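Local coordinates for protein tRNA uridine(34) acetyltransferase (Methanocaldococcus infernus, PDB 6IA8) that catalyses formation of 5-carboxymethyluridine at the wobble position of tRNAs, using acetyl-CoA, S-adenosyl-L-methionine and a [4Fe-4S] cluster, at residues W302-E312 with V343-S351. Residues are numbered along the deposited sequence; the frame is centred on the assembly and turned at random.
Sequences WKRGEFKPYRE and VIVDGVKKS
W302, from helix 297-303, and D346 make the one direct hydrogen bond between the segments, away from the cluster and acetyl-CoA sites. NE1 of W302 donates to OD2 of D346 over 3.1 Å, meeting that oxygen at its anti lone pair. The bond is bent, 136° at the hydrogen, and the oxygen sits 29° out of the indole plane. The other carboxylate oxygen, OD1, accepts a hydrogen bond from the backbone N of G347 at 2.8 Å, from above the carboxylate plane.

Van der Waals contacts flank this pair. V345 lays CG1 over one face of the six-membered ring of W302, a CH-pi contact of 3.8 Å to the centroid; a chi1 of 176°, which turns this methyl away from the backbone N, puts it there. The P309 ring lies against the D346 carboxylate, crossing it at about a right angle, with its CG 3.6 Å from CG of D346. Like V345 and W302, P309 also touches V292, whose strand pairs with 344-346 at a classic beta bulge.

Further along, a water bridges Y310 O and V348 N, 2.9 Å from each. Near helix 353-364, the poorly ordered E312 forms a salt bridge to NZ of K350, though the position of OE2 is doubtful.

A leucine in place of W302 would probably leave OD2 of D346 without its indole donor and the V345 methyl without its ring face. The contact thus rests on mixed chemistry: one bent hydrogen bond, a CH-pi contact and a bridging water, with the charged pair less certain.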
ATOM      1  N   TRP A 302      -9.685 -26.568 -12.032  1.00 51.77           N
ATOM      2  CA  TRP A 302     -10.686 -26.256 -13.046  1.00 46.41           C
ATOM      3  C   TRP A 302     -10.853 -27.411 -14.019  1.00 50.87           C
ATOM      4  O   TRP A 302     -11.978 -27.754 -14.393  1.00 43.82           O
ATOM      5  CB  TRP A 302     -10.296 -24.972 -13.781  1.00 49.00           C
ATOM      6  CG  TRP A 302     -11.168 -24.611 -14.943  1.00 42.88           C
ATOM      7  CD1 TRP A 302     -12.360 -23.937 -14.900  1.00 51.78           C
ATOM      8  CD2 TRP A 302     -10.925 -24.902 -16.328  1.00 46.43           C
ATOM      9  NE1 TRP A 302     -12.863 -23.780 -16.169  1.00 48.95           N
ATOM     10  CE2 TRP A 302     -11.997 -24.352 -17.065  1.00 47.95           C
ATOM     11  CE3 TRP A 302      -9.894 -25.548 -17.017  1.00 53.56           C
ATOM     12  CZ2 TRP A 302     -12.073 -24.446 -18.450  1.00 55.74           C
ATOM     13  CZ3 TRP A 302      -9.974 -25.638 -18.393  1.00 51.33           C
ATOM     14  CH2 TRP A 302     -11.056 -25.096 -19.095  1.00 57.05           C
ATOM     15  N   LYS A 303      -9.745 -28.041 -14.413  1.00 43.75           N
ATOM     16  CA  LYS A 303      -9.790 -29.149 -15.356  1.00 42.90           C
ATOM     17  C   LYS A 303     -10.579 -30.313 -14.774  1.00 44.54           C
ATOM     18  O   LYS A 303     -11.305 -31.007 -15.496  1.00 48.31           O
ATOM     19  CB  LYS A 303      -8.349 -29.553 -15.691  1.00 63.31           C
ATOM     20  CG  LYS A 303      -8.165 -30.693 -16.662  1.00 91.38           C
ATOM     21  CD  LYS A 303      -6.666 -30.939 -16.908  1.00 80.19           C
ATOM     22  N   ARG A 304     -10.447 -30.548 -13.468  1.00 49.12           N
ATOM     23  CA  ARG A 304     -11.133 -31.674 -12.845  1.00 54.89           C
ATOM     24  C   ARG A 304     -12.614 -31.403 -12.598  1.00 55.57           C
ATOM     25  O   ARG A 304     -13.317 -32.294 -12.108  1.00 49.26           O
ATOM     26  CB  ARG A 304     -10.508 -32.024 -11.489  1.00 66.85           C
ATOM     27  CG  ARG A 304      -9.025 -32.253 -11.435  1.00 73.71           C
ATOM     28  CD  ARG A 304      -8.597 -32.173  -9.961  1.00 92.24           C
ATOM     29  NE  ARG A 304      -7.188 -31.844  -9.770  1.00 93.04           N
ATOM     30  CZ  ARG A 304      -6.694 -31.324  -8.652  1.00 85.97           C
ATOM     31  NH1 ARG A 304      -7.498 -31.059  -7.628  1.00 61.52           N
ATOM     32  NH2 ARG A 304      -5.399 -31.055  -8.561  1.00107.47           N
ATOM     33  N   GLY A 305     -13.089 -30.182 -12.836  1.00 46.01           N
ATOM     34  CA  GLY A 305     -14.451 -29.850 -12.482  1.00 49.33           C
ATOM     35  C   GLY A 305     -14.635 -29.436 -11.042  1.00 44.16           C
ATOM     36  O   GLY A 305     -15.762 -29.459 -10.537  1.00 45.90           O
ATOM     37  N   GLU A 306     -13.566 -29.014 -10.374  1.00 38.40           N
ATOM     38  CA  GLU A 306     -13.608 -28.615  -8.975  1.00 46.33           C
ATOM     39  C   GLU A 306     -13.788 -27.115  -8.784  1.00 66.89           C
ATOM     40  O   GLU A 306     -14.017 -26.670  -7.655  1.00 67.67           O
ATOM     41  CB  GLU A 306     -12.319 -29.069  -8.278  1.00 69.92           C
ATOM     42  CG  GLU A 306     -12.239 -28.706  -6.801  1.00 73.12           C
ATOM     43  CD  GLU A 306     -11.049 -29.343  -6.097  1.00 57.58           C
ATOM     44  OE1 GLU A 306     -10.924 -29.176  -4.877  1.00 62.22           O
ATOM     45  OE2 GLU A 306     -10.232 -30.020  -6.747  1.00 57.44           O
ATOM     46  N   PHE A 307     -13.703 -26.326  -9.850  1.00 51.10           N
ATOM     47  CA  PHE A 307     -13.604 -24.876  -9.708  1.00 59.67           C
ATOM     48  C   PHE A 307     -14.317 -24.223 -10.881  1.00 54.40           C
ATOM     49  O   PHE A 307     -13.943 -24.448 -12.037  1.00 43.94           O
ATOM     50  CB  PHE A 307     -12.124 -24.448  -9.645  1.00 43.56           C
ATOM     51  CG  PHE A 307     -11.906 -22.957  -9.612  1.00 57.05           C
ATOM     52  CD1 PHE A 307     -12.729 -22.140  -8.874  1.00 46.72           C
ATOM     53  CD2 PHE A 307     -10.863 -22.386 -10.302  1.00 44.14           C
ATOM     54  CE1 PHE A 307     -12.528 -20.782  -8.835  1.00 52.68           C
ATOM     55  CE2 PHE A 307     -10.651 -21.021 -10.269  1.00 57.26           C
ATOM     56  CZ  PHE A 307     -11.485 -20.220  -9.527  1.00 57.06           C
ATOM     57  N   LYS A 308     -15.356 -23.446 -10.578  1.00 47.74           N
ATOM     58  CA  LYS A 308     -15.996 -22.566 -11.546  1.00 46.83           C
ATOM     59  C   LYS A 308     -15.744 -21.139 -11.089  1.00 41.57           C
ATOM     60  O   LYS A 308     -16.368 -20.692 -10.114  1.00 39.08           O
ATOM     61  CB  LYS A 308     -17.498 -22.842 -11.631  1.00 63.20           C
ATOM     62  N   PRO A 309     -14.858 -20.381 -11.740  1.00 39.21           N
ATOM     63  CA  PRO A 309     -14.537 -19.037 -11.234  1.00 41.02           C
ATOM     64  C   PRO A 309     -15.714 -18.101 -11.444  1.00 45.31           C
ATOM     65  O   PRO A 309     -16.619 -18.362 -12.240  1.00 37.42           O
ATOM     66  CB  PRO A 309     -13.325 -18.602 -12.071  1.00 43.42           C
ATOM     67  CG  PRO A 309     -13.518 -19.354 -13.383  1.00 43.13           C
ATOM     68  CD  PRO A 309     -14.128 -20.695 -12.988  1.00 42.78           C
ATOM     69  N   TYR A 310     -15.678 -16.989 -10.721  1.00 40.13           N
ATOM     70  CA  TYR A 310     -16.691 -15.961 -10.868  1.00 41.64           C
ATOM     71  C   TYR A 310     -16.714 -15.460 -12.303  1.00 38.68           C
ATOM     72  O   TYR A 310     -15.667 -15.317 -12.944  1.00 39.94           O
ATOM     73  CB  TYR A 310     -16.380 -14.780  -9.942  1.00 37.48           C
ATOM     74  CG  TYR A 310     -16.766 -14.935  -8.481  1.00 40.32           C
ATOM     75  CD1 TYR A 310     -16.389 -13.981  -7.549  1.00 42.07           C
ATOM     76  CD2 TYR A 310     -17.509 -16.020  -8.041  1.00 40.51           C
ATOM     77  CE1 TYR A 310     -16.733 -14.108  -6.217  1.00 37.24           C
ATOM     78  CE2 TYR A 310     -17.875 -16.146  -6.722  1.00 35.64           C
ATOM     79  CZ  TYR A 310     -17.479 -15.175  -5.810  1.00 35.85           C
ATOM     80  OH  TYR A 310     -17.835 -15.287  -4.488  1.00 36.99           O
ATOM     81  N   ARG A 311     -17.915 -15.168 -12.797  1.00 40.63           N
ATOM     82  CA  ARG A 311     -18.098 -14.319 -13.966  1.00 47.51           C
ATOM     83  C   ARG A 311     -18.222 -12.866 -13.505  1.00 41.88           C
ATOM     84  O   ARG A 311     -18.106 -12.562 -12.316  1.00 41.25           O
ATOM     85  CB  ARG A 311     -19.318 -14.780 -14.761  1.00 51.43           C
ATOM     86  CG  ARG A 311     -19.104 -16.150 -15.421  1.00 79.59           C
ATOM     87  CD  ARG A 311     -20.389 -16.709 -16.014  1.00111.77           C
ATOM     88  NE  ARG A 311     -20.981 -15.820 -17.011  1.00143.28           N
ATOM     89  CZ  ARG A 311     -22.084 -16.099 -17.696  1.00108.15           C
ATOM     90  NH1 ARG A 311     -22.717 -17.253 -17.502  1.00 89.03           N
ATOM     91  NH2 ARG A 311     -22.553 -15.229 -18.581  1.00 88.06           N
ATOM     92  N   GLU A 312     -18.471 -11.955 -14.448  1.00 52.09           N
ATOM     93  CA  GLU A 312     -18.480 -10.535 -14.113  1.00 51.31           C
ATOM     94  C   GLU A 312     -19.543 -10.204 -13.072  1.00 38.93           C
ATOM     95  O   GLU A 312     -19.274  -9.449 -12.131  1.00 39.02           O
ATOM     96  CB  GLU A 312     -18.690  -9.700 -15.375  1.00 58.93           C
ATOM     97  CG  GLU A 312     -17.507  -9.684 -16.312  1.00124.95           C
ATOM     98  CD  GLU A 312     -16.924  -8.300 -16.463  1.00174.91           C
ATOM     99  OE1 GLU A 312     -15.940  -7.982 -15.764  1.00194.58           O
ATOM    100  OE2 GLU A 312     -17.461  -7.517 -17.270  1.00189.97           O
ATOM    101  N   VAL A 343      -4.512 -15.136 -22.002  1.00 67.37           N
ATOM    102  CA  VAL A 343      -3.981 -16.147 -21.091  1.00 82.41           C
ATOM    103  C   VAL A 343      -5.020 -16.624 -20.084  1.00 89.22           C
ATOM    104  O   VAL A 343      -4.785 -17.633 -19.395  1.00 75.08           O
ATOM    105  CB  VAL A 343      -2.741 -15.613 -20.342  1.00 76.25           C
ATOM    106  CG1 VAL A 343      -2.120 -16.696 -19.482  1.00 73.71           C
ATOM    107  CG2 VAL A 343      -1.728 -15.061 -21.333  1.00 82.38           C
ATOM    108  N   ILE A 344      -6.157 -15.941 -19.979  1.00103.79           N
ATOM    109  CA  ILE A 344      -7.199 -16.305 -19.026  1.00 96.85           C
ATOM    110  C   ILE A 344      -8.037 -17.416 -19.651  1.00 77.70           C
ATOM    111  O   ILE A 344      -8.789 -17.180 -20.599  1.00 54.93           O
ATOM    112  CB  ILE A 344      -8.065 -15.096 -18.656  1.00 96.12           C
ATOM    113  CG1 ILE A 344      -7.198 -14.006 -18.020  1.00108.77           C
ATOM    114  CG2 ILE A 344      -9.187 -15.511 -17.723  1.00 78.03           C
ATOM    115  CD1 ILE A 344      -7.923 -12.695 -17.780  1.00110.89           C
ATOM    116  N   VAL A 345      -7.910 -18.632 -19.120  1.00 64.62           N
ATOM    117  CA  VAL A 345      -8.718 -19.746 -19.607  1.00 59.75           C
ATOM    118  C   VAL A 345     -10.176 -19.556 -19.217  1.00 50.75           C
ATOM    119  O   VAL A 345     -11.086 -19.824 -20.010  1.00 51.68           O
ATOM    120  CB  VAL A 345      -8.163 -21.077 -19.067  1.00 67.15           C
ATOM    121  CG1 VAL A 345      -9.060 -22.231 -19.480  1.00 68.94           C
ATOM    122  CG2 VAL A 345      -6.731 -21.289 -19.544  1.00 76.62           C
ATOM    123  N   ASP A 346     -10.422 -19.111 -17.985  1.00 50.59           N
ATOM    124  CA  ASP A 346     -11.770 -18.904 -17.487  1.00 48.89           C
ATOM    125  C   ASP A 346     -11.704 -17.876 -16.362  1.00 45.81           C
ATOM    126  O   ASP A 346     -10.692 -17.759 -15.655  1.00 44.78           O
ATOM    127  CB  ASP A 346     -12.396 -20.225 -17.012  1.00 53.08           C
ATOM    128  CG  ASP A 346     -13.913 -20.147 -16.877  1.00 57.71           C
ATOM    129  OD1 ASP A 346     -14.501 -19.100 -17.215  1.00 64.32           O
ATOM    130  OD2 ASP A 346     -14.517 -21.141 -16.426  1.00 60.40           O
ATOM    131  N   GLY A 347     -12.803 -17.153 -16.196  1.00 44.32           N
ATOM    132  CA  GLY A 347     -12.873 -16.076 -15.230  1.00 43.18           C
ATOM    133  C   GLY A 347     -13.123 -14.740 -15.903  1.00 49.87           C
ATOM    134  O   GLY A 347     -13.306 -14.645 -17.115  1.00 50.07           O
ATOM    135  N   VAL A 348     -13.119 -13.688 -15.083  1.00 50.19           N
ATOM    136  CA  VAL A 348     -13.354 -12.350 -15.619  1.00 54.18           C
ATOM    137  C   VAL A 348     -12.242 -11.992 -16.597  1.00 47.50           C
ATOM    138  O   VAL A 348     -11.060 -11.975 -16.236  1.00 50.53           O
ATOM    139  CB  VAL A 348     -13.453 -11.324 -14.485  1.00 55.51           C
ATOM    140  CG1 VAL A 348     -13.514  -9.917 -15.040  1.00 74.86           C
ATOM    141  CG2 VAL A 348     -14.671 -11.623 -13.630  1.00 58.88           C
ATOM    142  N   LYS A 349     -12.619 -11.656 -17.828  1.00 54.39           N
ATOM    143  CA  LYS A 349     -11.663 -11.273 -18.856  1.00 64.38           C
ATOM    144  C   LYS A 349     -11.714  -9.796 -19.210  1.00 69.69           C
ATOM    145  O   LYS A 349     -10.713  -9.266 -19.699  1.00 87.47           O
ATOM    146  CB  LYS A 349     -11.904 -12.078 -20.144  1.00 77.28           C
ATOM    147  CG  LYS A 349     -12.031 -13.577 -19.951  1.00 72.70           C
ATOM    148  CD  LYS A 349     -12.414 -14.271 -21.262  1.00 71.51           C
ATOM    149  N   LYS A 350     -12.841  -9.126 -18.982  1.00 69.94           N
ATOM    150  CA  LYS A 350     -12.997  -7.739 -19.393  1.00 77.56           C
ATOM    151  C   LYS A 350     -12.108  -6.824 -18.563  1.00 56.06           C
ATOM    152  O   LYS A 350     -11.772  -7.115 -17.410  1.00 61.53           O
ATOM    153  CB  LYS A 350     -14.463  -7.325 -19.286  1.00101.54           C
ATOM    154  CG  LYS A 350     -15.312  -7.903 -20.420  1.00122.49           C
ATOM    155  CD  LYS A 350     -16.804  -7.816 -20.140  1.00127.40           C
ATOM    156  CE  LYS A 350     -17.266  -6.380 -19.949  1.00120.04           C
ATOM    157  NZ  LYS A 350     -18.748  -6.294 -19.777  1.00 93.34           N
ATOM    158  N   SER A 351     -11.712  -5.708 -19.177  1.00 62.30           N
ATOM    159  CA  SER A 351     -10.662  -4.854 -18.634  1.00 62.84           C
ATOM    160  C   SER A 351     -11.174  -3.670 -17.815  1.00 68.40           C
ATOM    161  O   SER A 351     -10.362  -2.937 -17.232  1.00 66.80           O
ATOM    162  CB  SER A 351      -9.786  -4.330 -19.778  1.00 67.59           C
ATOM    163  OG  SER A 351     -10.575  -3.679 -20.759  1.00 67.85           O
TER
HETATM  164  O   HOH W   1     -12.991 -14.532 -12.264  1.00 39.97           O